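Local coordinates for subtilisin-like protein (PDB 3ZXX) that probably cleaves peptide bonds as a subtilisin-like (family S8) serine endopeptidase, this chain being the self-cleaved protease domain of the longer PatA protein, at residues R30-D35 against L96-F101; T136-A141 against D169-P174; W144-V149 against A176-L181; S245-R250 against T293-G298. All coordinates share one frame; numbering follows the deposited sequence.

Contact 1: residues R30-D35 against L96-F101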
loop_
_atom_site.group_PDB
_atom_site.type_symbol
_atom_site.label_atom_id
_atom_site.label_comp_id
_atom_site.label_asym_id
_atom_site.label_seq_id
_atom_site.Cartn_x
_atom_site.Cartn_y
_atom_site.Cartn_z
ATOM N N ARG A 30 -10.017 -0.852 -8.275
ATOM C CA ARG A 30 -8.929 -0.058 -8.816
ATOM C C ARG A 30 -7.907 0.257 -7.749
ATOM O O ARG A 30 -8.237 0.865 -6.720
ATOM C CB ARG A 30 -9.473 1.236 -9.422
ATOM C CG ARG A 30 -10.557 0.997 -10.451
ATOM C CD ARG A 30 -10.830 2.240 -11.265
ATOM N NE ARG A 30 -12.046 2.137 -12.067
ATOM C CZ ARG A 30 -12.538 3.118 -12.812
ATOM N NH1 ARG A 30 -11.937 4.298 -12.863
ATOM N NH2 ARG A 30 -13.669 2.931 -13.492
ATOM N N VAL A 31 -6.679 -0.199 -7.984
ATOM C CA VAL A 31 -5.569 0.008 -7.081
ATOM C C VAL A 31 -4.530 0.899 -7.758
ATOM O O VAL A 31 -4.057 0.602 -8.867
ATOM C CB VAL A 31 -4.933 -1.330 -6.668
ATOM C CG1 VAL A 31 -3.811 -1.097 -5.668
ATOM C CG2 VAL A 31 -5.996 -2.286 -6.119
ATOM N N ALA A 32 -4.197 2.009 -7.102
ATOM C CA ALA A 32 -3.223 2.956 -7.620
ATOM C C ALA A 32 -1.878 2.775 -6.926
ATOM O O ALA A 32 -1.818 2.653 -5.687
ATOM C CB ALA A 32 -3.718 4.388 -7.424
ATOM N N ILE A 33 -0.809 2.771 -7.720
ATOM C CA ILE A 33 0.565 2.766 -7.194
ATOM C C ILE A 33 1.119 4.182 -7.399
ATOM O O ILE A 33 1.227 4.647 -8.530
ATOM C CB ILE A 33 1.472 1.752 -7.933
ATOM C CG1 ILE A 33 0.892 0.324 -7.900
ATOM C CG2 ILE A 33 2.888 1.771 -7.367
ATOM C CD1 ILE A 33 0.711 -0.264 -6.508
ATOM N N LEU A 34 1.427 4.874 -6.303
ATOM C CA LEU A 34 1.995 6.220 -6.349
ATOM C C LEU A 34 3.478 6.119 -6.033
ATOM O O LEU A 34 3.867 5.811 -4.900
ATOM C CB LEU A 34 1.297 7.133 -5.336
ATOM C CG LEU A 34 0.047 7.838 -5.835
ATOM C CD1 LEU A 34 -0.989 6.817 -6.262
ATOM C CD2 LEU A 34 -0.489 8.780 -4.756
ATOM N N ASP A 35 4.312 6.337 -7.040
ATOM C CA ASP A 35 5.736 6.081 -6.868
ATOM C C ASP A 35 6.553 6.706 -7.992
ATOM O O ASP A 35 6.027 7.466 -8.815
ATOM C CB ASP A 35 5.954 4.559 -6.814
ATOM C CG ASP A 35 7.029 4.149 -5.817
ATOM O OD1 ASP A 35 8.090 4.802 -5.810
ATOM O OD2 ASP A 35 6.819 3.168 -5.061
ATOM N N LEU A 96 -3.576 1.337 -11.576
ATOM C CA LEU A 96 -3.339 2.712 -12.019
ATOM C C LEU A 96 -1.916 3.063 -11.577
ATOM O O LEU A 96 -1.620 3.026 -10.393
ATOM C CB LEU A 96 -4.347 3.660 -11.372
ATOM C CG LEU A 96 -5.819 3.528 -11.814
ATOM C CD1 LEU A 96 -6.771 4.160 -10.805
ATOM C CD2 LEU A 96 -6.022 4.169 -13.187
ATOM N N ILE A 97 -1.028 3.347 -12.521
ATOM C CA ILE A 97 0.333 3.741 -12.171
ATOM C C ILE A 97 0.368 5.267 -12.226
ATOM O O ILE A 97 0.115 5.863 -13.275
ATOM C CB ILE A 97 1.383 3.154 -13.141
ATOM C CG1 ILE A 97 1.297 1.620 -13.194
ATOM C CG2 ILE A 97 2.773 3.628 -12.760
ATOM C CD1 ILE A 97 1.300 0.927 -11.835
ATOM N N VAL A 98 0.636 5.885 -11.083
ATOM C CA VAL A 98 0.548 7.333 -10.956
ATOM C C VAL A 98 1.921 7.864 -10.579
ATOM O O VAL A 98 2.427 7.547 -9.491
ATOM C CB VAL A 98 -0.478 7.725 -9.875
ATOM C CG1 VAL A 98 -0.650 9.248 -9.805
ATOM C CG2 VAL A 98 -1.822 7.062 -10.172
ATOM N N PRO A 99 2.536 8.657 -11.473
ATOM C CA PRO A 99 3.817 9.239 -11.106
ATOM C C PRO A 99 3.611 10.309 -10.043
ATOM O O PRO A 99 2.656 11.090 -10.135
ATOM C CB PRO A 99 4.311 9.865 -12.404
ATOM C CG PRO A 99 3.068 10.188 -13.170
ATOM C CD PRO A 99 2.082 9.112 -12.803
ATOM N N ILE A 100 4.467 10.311 -9.026
ATOM C CA ILE A 100 4.480 11.407 -8.052
ATOM C C ILE A 100 5.677 12.331 -8.269
ATOM O O ILE A 100 6.041 13.094 -7.379
ATOM C CB ILE A 100 4.395 10.906 -6.591
ATOM C CG1 ILE A 100 5.582 10.009 -6.202
ATOM C CG2 ILE A 100 3.076 10.177 -6.368
ATOM C CD1 ILE A 100 5.501 9.540 -4.743
ATOM N N PHE A 101 6.249 12.270 -9.474
ATOM C CA PHE A 101 7.394 13.077 -9.883
ATOM C C PHE A 101 7.087 13.721 -11.230
ATOM O O PHE A 101 6.213 13.255 -11.957
ATOM C CB PHE A 101 8.634 12.184 -10.036
ATOM C CG PHE A 101 8.471 11.117 -11.081
ATOM C CD1 PHE A 101 7.853 9.915 -10.772
ATOM C CD2 PHE A 101 8.887 11.333 -12.385
ATOM C CE1 PHE A 101 7.671 8.938 -11.737
ATOM C CE2 PHE A 101 8.734 10.355 -13.350
ATOM C CZ PHE A 101 8.117 9.158 -13.028
#
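The carbonyl oxygen of Leu-96 is gripped twice from strand 30-35: Ile-33 N donates a 2.8 Å hydrogen bond to it, approaching nearly along the C=O axis, and Ala-32 CA adds a CA-H...O contact of 3.2 Å. With Leu-96 N bonded to Val-31 O, residue 96 is clasped by the residues before and after its partner, Ala-32, the rule of parallel pairing. The pattern repeats two residues on, where Val-98 N reaches Ile-33 O at 2.9 Å and Val-98 O takes a weak bond from Asp-35 N. Beyond Pro-99 the chain turns, yet Ile-100 N still finds Asp-35 O at 3.3 Å, tilted 33° from the carbonyl plane. The edge of the Phe-101 ring meets the same oxygen.

Side chains sort by face. Ile-33 and Ile-97 point the same way, Ile-97 CD1 lying 4.0 Å from Ile-33 CB, while Leu-34 CD1 lies alongside Val-98 CB at 3.8 Å. Ile-100 crosses Leu-34 at about a right angle; with CG1 held between N and carbonyl carbon (chi1 61°), CG2 is turned onto Leu-34 CB at 3.7 Å. Trimming Ile-100 to an alanine would probably open a gap beside Leu-34 and leave that side chain freer to turn.

Asp-35, predicted to belong to the charge relay, holds Ser-68 OG and Ala-69 N with its carboxylate. Helix 110-122 covers the face of Ala-32 and Leu-34, helix 71-79 that of Val-31 and Ile-33, and strand 127-130 borders strand 30-35 at its other edge.

Contact 2: residues T136-A141 against D169-P174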
loop_
_atom_site.group_PDB
_atom_site.type_symbol
_atom_site.label_atom_id
_atom_site.label_comp_id
_atom_site.label_asym_id
_atom_site.label_seq_id
_atom_site.Cartn_x
_atom_site.Cartn_y
_atom_site.Cartn_z
ATOM N N THR A 136 8.995 12.242 10.611
ATOM C CA THR A 136 8.487 13.481 11.185
ATOM C C THR A 136 8.670 13.462 12.695
ATOM O O THR A 136 9.238 12.516 13.243
ATOM C CB THR A 136 6.985 13.639 10.873
ATOM O OG1 THR A 136 6.257 12.578 11.497
ATOM C CG2 THR A 136 6.736 13.580 9.389
ATOM N N ASP A 137 8.193 14.513 13.358
ATOM C CA ASP A 137 8.180 14.578 14.819
ATOM C C ASP A 137 7.093 13.645 15.331
ATOM O O ASP A 137 7.386 12.667 16.016
ATOM C CB ASP A 137 7.929 16.015 15.282
ATOM C CG ASP A 137 7.763 16.141 16.797
ATOM O OD1 ASP A 137 7.905 15.137 17.521
ATOM O OD2 ASP A 137 7.492 17.269 17.259
ATOM N N PHE A 138 5.846 13.942 14.991
ATOM C CA PHE A 138 4.735 13.112 15.421
ATOM C C PHE A 138 3.610 13.063 14.408
ATOM O O PHE A 138 2.437 13.140 14.760
ATOM C CB PHE A 138 4.206 13.560 16.786
ATOM C CG PHE A 138 3.519 12.452 17.541
ATOM C CD1 PHE A 138 4.255 11.406 18.057
ATOM C CD2 PHE A 138 2.143 12.431 17.687
ATOM C CE1 PHE A 138 3.643 10.368 18.739
ATOM C CE2 PHE A 138 1.527 11.388 18.371
ATOM C CZ PHE A 138 2.280 10.365 18.895
ATOM N N GLY A 139 3.973 12.933 13.134
ATOM C CA GLY A 139 2.985 12.712 12.092
ATOM C C GLY A 139 2.372 13.967 11.522
ATOM O O GLY A 139 1.356 13.893 10.850
ATOM N N GLU A 140 2.982 15.119 11.782
ATOM C CA GLU A 140 2.512 16.370 11.202
ATOM C C GLU A 140 2.755 16.420 9.698
ATOM O O GLU A 140 3.654 15.741 9.181
ATOM C CB GLU A 140 3.134 17.586 11.908
ATOM C CG GLU A 140 4.638 17.772 11.782
ATOM C CD GLU A 140 5.463 16.750 12.546
ATOM O OE1 GLU A 140 4.926 16.104 13.478
ATOM O OE2 GLU A 140 6.654 16.599 12.217
ATOM N N ALA A 141 1.923 17.189 9.002
ATOM C CA ALA A 141 2.051 17.382 7.566
ATOM C C ALA A 141 1.586 18.775 7.211
ATOM O O ALA A 141 0.812 19.393 7.964
ATOM C CB ALA A 141 1.231 16.352 6.805
ATOM N N ASP A 169 10.810 4.605 17.780
ATOM C CA ASP A 169 9.512 5.048 18.240
ATOM C C ASP A 169 9.184 6.300 17.430
ATOM O O ASP A 169 9.262 7.418 17.921
ATOM C CB ASP A 169 9.622 5.339 19.739
ATOM C CG ASP A 169 8.304 5.652 20.392
ATOM O OD1 ASP A 169 7.231 5.509 19.771
ATOM O OD2 ASP A 169 8.363 6.055 21.565
ATOM N N CYS A 170 8.826 6.076 16.169
ATOM C CA CYS A 170 8.893 7.093 15.142
ATOM C C CYS A 170 7.722 6.958 14.185
ATOM O O CYS A 170 7.205 5.859 13.986
ATOM C CB CYS A 170 10.198 6.922 14.358
ATOM S SG CYS A 170 11.614 7.423 15.345
ATOM N N LEU A 171 7.339 8.082 13.586
ATOM C CA LEU A 171 6.223 8.139 12.663
ATOM C C LEU A 171 6.629 8.779 11.334
ATOM O O LEU A 171 7.328 9.811 11.308
ATOM C CB LEU A 171 5.082 8.940 13.301
ATOM C CG LEU A 171 4.435 8.338 14.542
ATOM C CD1 LEU A 171 3.477 9.345 15.169
ATOM C CD2 LEU A 171 3.730 7.031 14.213
ATOM N N HIS A 172 6.192 8.157 10.242
ATOM C CA HIS A 172 6.266 8.749 8.916
ATOM C C HIS A 172 4.950 9.334 8.501
ATOM O O HIS A 172 3.886 8.918 8.979
ATOM C CB HIS A 172 6.676 7.703 7.883
ATOM C CG HIS A 172 8.159 7.473 7.799
ATOM N ND1 HIS A 172 8.765 7.121 6.651
ATOM C CD2 HIS A 172 9.152 7.561 8.756
ATOM C CE1 HIS A 172 10.086 6.985 6.857
ATOM N NE2 HIS A 172 10.333 7.258 8.146
ATOM N N VAL A 173 5.005 10.290 7.582
ATOM C CA VAL A 173 3.821 10.673 6.824
ATOM C C VAL A 173 4.026 10.213 5.375
ATOM O O VAL A 173 5.152 10.216 4.888
ATOM C CB VAL A 173 3.524 12.180 6.937
ATOM C CG1 VAL A 173 3.172 12.525 8.390
ATOM C CG2 VAL A 173 4.696 13.030 6.449
ATOM N N PRO A 174 2.947 9.820 4.680
ATOM C CA PRO A 174 1.543 9.918 5.076
ATOM C C PRO A 174 1.024 8.803 5.993
ATOM O O PRO A 174 -0.133 8.876 6.422
ATOM C CB PRO A 174 0.815 9.850 3.731
ATOM C CG PRO A 174 1.680 8.919 2.931
ATOM C CD PRO A 174 3.077 9.346 3.286
HETATM O O HOH W 1 8.676 10.364 14.745
#
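Leu-171 and Phe-138 cross obliquely, with the CD1 methyl of the leucine set over one face of the ring in a CH-pi contact, 3.7 Å from the ring centroid and 15° off its normal. Thr-136 and Val-173 instead meet at about a right angle, Thr-136 CG2 against Val-173 CG2 at 3.6 Å. The other valine methyl, CG1, nestles against two carbonyl oxygens, Gly-139 O and Glu-140 O.

Between these apolar pairs Leu-171 O takes two hydrogen bonds from one residue: Thr-136 N comes nearly head-on at 3.0 Å, whereas Thr-136 OG1 sits above the carbonyl plane, 55° out of it. That hydroxyl lies between backbone N and carbonyl carbon (chi1 63°), where it also accepts from Gly-139 N at 2.8 Å. A valine in place of Thr-136 would probably leave Gly-139 N without its acceptor and loosen the turn. Glu-140 braces the same turn, its two oxygens taking Asp-137 N and Phe-138 N on their syn lone pairs, and water 1 joins Thr-136 O to Leu-171 N.

Gly-139, at a positive phi, suits a bend that a side chain would crowd. The bond from Gly-139 N to Thr-136 OG1 is an ST motif, set in the loop that follows strand 134-135, which pairs antiparallel with strand 172-173.

Contact 3: residues W144-V149 against A176-L181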
loop_
_atom_site.group_PDB
_atom_site.type_symbol
_atom_site.label_atom_id
_atom_site.label_comp_id
_atom_site.label_asym_id
_atom_site.label_seq_id
_atom_site.Cartn_x
_atom_site.Cartn_y
_atom_site.Cartn_z
ATOM N N TRP A 144 -1.304 21.004 1.920
ATOM C CA TRP A 144 -1.625 20.316 0.667
ATOM C C TRP A 144 -1.782 18.835 0.909
ATOM O O TRP A 144 -2.776 18.225 0.487
ATOM C CB TRP A 144 -0.545 20.532 -0.391
ATOM C CG TRP A 144 -0.348 21.949 -0.893
ATOM C CD1 TRP A 144 0.775 22.756 -0.719
ATOM C CD2 TRP A 144 -1.270 22.760 -1.715
ATOM N NE1 TRP A 144 0.609 23.971 -1.341
ATOM C CE2 TRP A 144 -0.589 24.038 -1.954
ATOM C CE3 TRP A 144 -2.542 22.567 -2.240
ATOM C CZ2 TRP A 144 -1.178 25.061 -2.688
ATOM C CZ3 TRP A 144 -3.124 23.605 -2.984
ATOM C CH2 TRP A 144 -2.456 24.822 -3.201
ATOM N N LEU A 145 -0.811 18.240 1.601
ATOM C CA LEU A 145 -0.850 16.790 1.870
ATOM C C LEU A 145 -1.980 16.395 2.833
ATOM O O LEU A 145 -2.728 15.453 2.570
ATOM C CB LEU A 145 0.515 16.284 2.370
ATOM C CG LEU A 145 0.647 14.769 2.576
ATOM C CD1 LEU A 145 0.270 14.002 1.310
ATOM C CD2 LEU A 145 2.054 14.395 3.041
ATOM N N GLU A 146 -2.128 17.117 3.941
ATOM C CA GLU A 146 -3.277 16.904 4.820
ATOM C C GLU A 146 -4.594 16.912 4.052
ATOM O O GLU A 146 -5.427 16.043 4.243
ATOM C CB GLU A 146 -3.342 17.975 5.920
ATOM C CG GLU A 146 -2.275 17.794 6.978
ATOM C CD GLU A 146 -2.692 16.901 8.133
ATOM O OE1 GLU A 146 -3.752 16.219 8.075
ATOM O OE2 GLU A 146 -1.947 16.901 9.131
ATOM N N ASN A 147 -4.771 17.894 3.181
ATOM C CA ASN A 147 -6.020 18.024 2.416
ATOM C C ASN A 147 -6.223 16.862 1.443
ATOM O O ASN A 147 -7.319 16.337 1.318
ATOM C CB ASN A 147 -6.059 19.347 1.646
ATOM C CG ASN A 147 -6.327 20.544 2.540
ATOM O OD1 ASN A 147 -6.529 20.412 3.753
ATOM N ND2 ASN A 147 -6.338 21.723 1.940
ATOM N N ALA A 148 -5.157 16.462 0.755
ATOM C CA ALA A 148 -5.235 15.332 -0.172
ATOM C C ALA A 148 -5.593 14.030 0.548
ATOM O O ALA A 148 -6.355 13.209 0.020
ATOM C CB ALA A 148 -3.925 15.182 -0.935
ATOM N N VAL A 149 -5.054 13.840 1.751
ATOM C CA VAL A 149 -5.355 12.647 2.523
ATOM C C VAL A 149 -6.775 12.698 3.089
ATOM O O VAL A 149 -7.460 11.684 3.109
ATOM C CB VAL A 149 -4.260 12.358 3.586
ATOM C CG1 VAL A 149 -4.614 11.131 4.418
ATOM C CG2 VAL A 149 -2.930 12.128 2.883
ATOM N N ALA A 176 1.084 8.084 9.090
ATOM C CA ALA A 176 0.502 8.452 10.393
ATOM C C ALA A 176 -0.700 9.405 10.326
ATOM O O ALA A 176 -1.228 9.793 11.362
ATOM C CB ALA A 176 1.589 9.054 11.290
ATOM N N LEU A 177 -1.152 9.765 9.126
ATOM C CA LEU A 177 -2.276 10.706 8.980
ATOM C C LEU A 177 -3.640 10.028 9.155
ATOM O O LEU A 177 -3.762 8.812 8.988
ATOM C CB LEU A 177 -2.217 11.398 7.619
ATOM C CG LEU A 177 -0.955 12.241 7.386
ATOM C CD1 LEU A 177 -1.049 12.931 6.027
ATOM C CD2 LEU A 177 -0.733 13.268 8.477
ATOM N N PRO A 178 -4.682 10.812 9.465
ATOM C CA PRO A 178 -5.974 10.177 9.735
ATOM C C PRO A 178 -6.548 9.316 8.613
ATOM O O PRO A 178 -6.479 9.688 7.428
ATOM C CB PRO A 178 -6.894 11.359 10.073
ATOM C CG PRO A 178 -5.963 12.418 10.569
ATOM C CD PRO A 178 -4.714 12.260 9.747
ATOM N N ALA A 179 -7.093 8.164 9.016
ATOM C CA ALA A 179 -7.756 7.196 8.131
ATOM C C ALA A 179 -6.805 6.469 7.176
ATOM O O ALA A 179 -7.255 5.695 6.331
ATOM C CB ALA A 179 -8.909 7.850 7.371
ATOM N N VAL A 180 -5.494 6.675 7.335
ATOM C CA VAL A 180 -4.496 5.928 6.572
ATOM C C VAL A 180 -4.247 4.585 7.251
ATOM O O VAL A 180 -4.311 4.493 8.478
ATOM C CB VAL A 180 -3.169 6.714 6.469
ATOM C CG1 VAL A 180 -2.085 5.882 5.778
ATOM C CG2 VAL A 180 -3.422 8.030 5.750
ATOM N N LEU A 181 -4.004 3.538 6.456
ATOM C CA LEU A 181 -3.555 2.266 6.989
ATOM C C LEU A 181 -2.032 2.213 6.880
ATOM O O LEU A 181 -1.481 2.119 5.781
ATOM C CB LEU A 181 -4.205 1.088 6.243
ATOM C CG LEU A 181 -3.842 -0.330 6.691
ATOM C CD1 LEU A 181 -4.069 -0.524 8.189
ATOM C CD2 LEU A 181 -4.652 -1.346 5.871
HETATM O O HOH W 2 -7.273 9.198 4.600
#
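Helix 143-154 presents one side to a type II beta turn running from Leu-177 to Val-180 and closed by Val-180 N to Leu-177 O at 3.2 Å; the two backbones come nearest at Val-149 and Leu-177, whose CA atoms are 7.4 Å apart.

Val-149 carries the contact by offering a different methyl to each neighbour. Its CG1, anti to the backbone N (chi1 178°), presses on Val-180 CG2 at 3.6 Å, while CG2 rests on Leu-177 CD1 at 3.8 Å; both partners cross the valine at about a right angle. Leu-177 in turn spreads its fork over the helix. CD1 serves Val-149 and, more distantly, Leu-145 CG one turn earlier, and CD2 comes within 3.9 Å of Glu-146 OE2, the glutamate being bent at chi2, which brings its carboxylate round to the leucine.

No direct polar bond links the two segments; water 2 lies 2.9 Å from Val-149 O and 3.0 Å from Pro-178 O, but with more acceptors near than it has protons it may not serve both. Leu-159 of strand 158-162 lies against both Val-149 and Val-180. This is the packing of a crossover helix in a beta-alpha-beta unit, here linking parallel strands 127-130 and 158-162, against the turn that feeds the next strand, 181-186, in the alpha/beta fold of subtilases.

Contact 4: residues S245-R250 against T293-G298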
loop_
_atom_site.group_PDB
_atom_site.type_symbol
_atom_site.label_atom_id
_atom_site.label_comp_id
_atom_site.label_asym_id
_atom_site.label_seq_id
_atom_site.Cartn_x
_atom_site.Cartn_y
_atom_site.Cartn_z
ATOM N N SER A 245 -12.806 -7.036 -3.619
ATOM C CA SER A 245 -13.264 -7.920 -4.711
ATOM C C SER A 245 -14.315 -8.928 -4.215
ATOM O O SER A 245 -15.263 -9.242 -4.935
ATOM C CB SER A 245 -12.085 -8.644 -5.362
ATOM O OG SER A 245 -11.155 -7.728 -5.944
ATOM N N GLU A 246 -14.167 -9.400 -2.977
ATOM C CA GLU A 246 -15.148 -10.309 -2.368
ATOM C C GLU A 246 -16.449 -9.587 -2.042
ATOM O O GLU A 246 -17.527 -10.181 -2.137
ATOM C CB GLU A 246 -14.567 -10.971 -1.115
ATOM C CG GLU A 246 -15.521 -11.855 -0.313
ATOM C CD GLU A 246 -16.028 -13.090 -1.031
ATOM O OE1 GLU A 246 -15.580 -13.419 -2.147
ATOM O OE2 GLU A 246 -16.910 -13.760 -0.446
ATOM N N GLN A 247 -16.368 -8.313 -1.674
ATOM C CA GLN A 247 -17.586 -7.529 -1.503
ATOM C C GLN A 247 -18.376 -7.488 -2.794
ATOM O O GLN A 247 -19.589 -7.686 -2.778
ATOM C CB GLN A 247 -17.284 -6.121 -1.026
ATOM C CG GLN A 247 -16.818 -6.104 0.407
ATOM C CD GLN A 247 -16.743 -4.708 0.949
ATOM O OE1 GLN A 247 -15.996 -3.867 0.446
ATOM N NE2 GLN A 247 -17.527 -4.448 1.984
ATOM N N VAL A 248 -17.691 -7.255 -3.910
ATOM C CA VAL A 248 -18.365 -7.296 -5.217
ATOM C C VAL A 248 -19.055 -8.648 -5.432
ATOM O O VAL A 248 -20.238 -8.703 -5.783
ATOM C CB VAL A 248 -17.409 -7.004 -6.379
ATOM C CG1 VAL A 248 -18.149 -7.142 -7.709
ATOM C CG2 VAL A 248 -16.790 -5.610 -6.216
ATOM N N ARG A 249 -18.337 -9.741 -5.190
ATOM C CA ARG A 249 -18.904 -11.084 -5.372
ATOM C C ARG A 249 -20.149 -11.305 -4.501
ATOM O O ARG A 249 -21.103 -11.973 -4.922
ATOM C CB ARG A 249 -17.840 -12.162 -5.104
ATOM C CG ARG A 249 -18.189 -13.538 -5.655
ATOM C CD ARG A 249 -17.223 -14.615 -5.190
ATOM N NE ARG A 249 -17.383 -14.874 -3.761
ATOM C CZ ARG A 249 -18.298 -15.671 -3.216
ATOM N NH1 ARG A 249 -19.165 -16.353 -3.967
ATOM N NH2 ARG A 249 -18.337 -15.798 -1.893
ATOM N N ARG A 250 -20.138 -10.734 -3.296
ATOM C CA ARG A 250 -21.258 -10.830 -2.360
ATOM C C ARG A 250 -22.447 -9.902 -2.690
ATOM O O ARG A 250 -23.479 -9.976 -2.035
ATOM C CB ARG A 250 -20.773 -10.525 -0.944
ATOM C CG ARG A 250 -19.794 -11.543 -0.367
ATOM C CD ARG A 250 -19.044 -10.944 0.812
ATOM N NE ARG A 250 -19.981 -10.526 1.841
ATOM C CZ ARG A 250 -20.554 -11.348 2.714
ATOM N NH1 ARG A 250 -20.262 -12.649 2.737
ATOM N NH2 ARG A 250 -21.436 -10.856 3.573
ATOM N N THR A 293 -13.130 -13.506 7.449
ATOM C CA THR A 293 -14.183 -13.890 8.399
ATOM C C THR A 293 -14.977 -12.661 8.868
ATOM O O THR A 293 -16.216 -12.665 8.852
ATOM C CB THR A 293 -13.597 -14.653 9.598
ATOM O OG1 THR A 293 -12.966 -15.847 9.127
ATOM C CG2 THR A 293 -14.676 -15.015 10.606
ATOM N N LEU A 294 -14.275 -11.605 9.270
ATOM C CA LEU A 294 -14.953 -10.379 9.684
ATOM C C LEU A 294 -15.738 -9.750 8.535
ATOM O O LEU A 294 -16.821 -9.208 8.746
ATOM C CB LEU A 294 -13.974 -9.362 10.260
ATOM C CG LEU A 294 -13.243 -9.708 11.556
ATOM C CD1 LEU A 294 -12.594 -8.435 12.099
ATOM C CD2 LEU A 294 -14.158 -10.324 12.603
ATOM N N LEU A 295 -15.198 -9.839 7.319
ATOM C CA LEU A 295 -15.887 -9.312 6.147
ATOM C C LEU A 295 -17.287 -9.924 6.002
ATOM O O LEU A 295 -18.241 -9.221 5.682
ATOM C CB LEU A 295 -15.077 -9.562 4.877
ATOM C CG LEU A 295 -15.625 -8.914 3.596
ATOM C CD1 LEU A 295 -15.464 -7.407 3.667
ATOM C CD2 LEU A 295 -14.922 -9.455 2.373
ATOM N N LYS A 296 -17.414 -11.227 6.242
ATOM C CA LYS A 296 -18.722 -11.871 6.144
ATOM C C LYS A 296 -19.539 -11.824 7.450
ATOM O O LYS A 296 -20.520 -12.545 7.598
ATOM C CB LYS A 296 -18.585 -13.299 5.612
ATOM C CG LYS A 296 -17.737 -14.245 6.444
ATOM C CD LYS A 296 -17.815 -15.645 5.863
ATOM C CE LYS A 296 -16.991 -16.630 6.673
ATOM N NZ LYS A 296 -17.377 -18.033 6.355
ATOM N N GLY A 297 -19.145 -10.952 8.383
ATOM C CA GLY A 297 -19.873 -10.762 9.637
ATOM C C GLY A 297 -19.724 -11.940 10.580
ATOM O O GLY A 297 -20.540 -12.137 11.488
ATOM N N GLY A 298 -18.679 -12.732 10.363
ATOM C CA GLY A 298 -18.398 -13.881 11.205
ATOM C C GLY A 298 -17.658 -13.429 12.441
ATOM O O GLY A 298 -17.450 -12.229 12.645
HETATM O O HOH W 3 -22.091 -12.906 5.355
#
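Leu-295 supplies the close-packed half of this contact, its fork set against two successive residues of helix 229-249. CD2 touches Glu-246 CG at 3.7 Å and CD1 touches Gln-247 CG at 3.8 Å, so it is chiefly the aliphatic stems of polar side chains that the leucine meets. The polar ends are engaged by other groups. Arg-249 grips the Glu-246 carboxylate side-on, NE to OE1 at 2.8 Å and NH2 to OE2 at 2.9 Å, which fixes the rotation of the glutamate; Gln-247 OE1 accepts from Asp-255 N.

Toward solvent the contact is more polar, partly water-mediated, and rests on a flat group. Arg-250, bent at chi3 (59°), lays one face of its guanidinium over Lys-296, whose CA lies 3.5 Å above the plane, and NH1 approaches Lys-296 CB at 3.4 Å. At the guanidinium edge, in plane, water 3 accepts from Arg-250 NH2 at 2.8 Å and donates to Lys-296 O; the same NH2 has a salt bridge to Glu-252. Lys-296 itself leads its chain away.

A Schellman motif with Gly-297 at C-prime ends helix 288-295 here. Helix 256-266 packs beside it, Leu-262 touching both Leu-294 and Leu-295, while Ser-245 and Val-248 turn to the loop at Asp-26.

Overall arrangement
The four contacts sample one subtilase fold from its catalytic core outward. Contact 1, in the central parallel sheet, ends at Asp-35, whose side chain is about 6 Å from that of His-70 and about 7 Å from that of Ser-230, the other predicted members of the charge relay. Contacts 2 and 3 alternate along the chain and touch, their centres about 11 Å apart: Gly-139 O meets Leu-177 CD2, and Pro-174 O meets Val-180 CG2. Contact 4 lies about 33 Å from contact 2 and about 26 Å from contact 1, centre to centre, yet Ser-230 lies at the start of helix 229-249, whose far end takes part in contact 4, so one helix runs between active site and periphery.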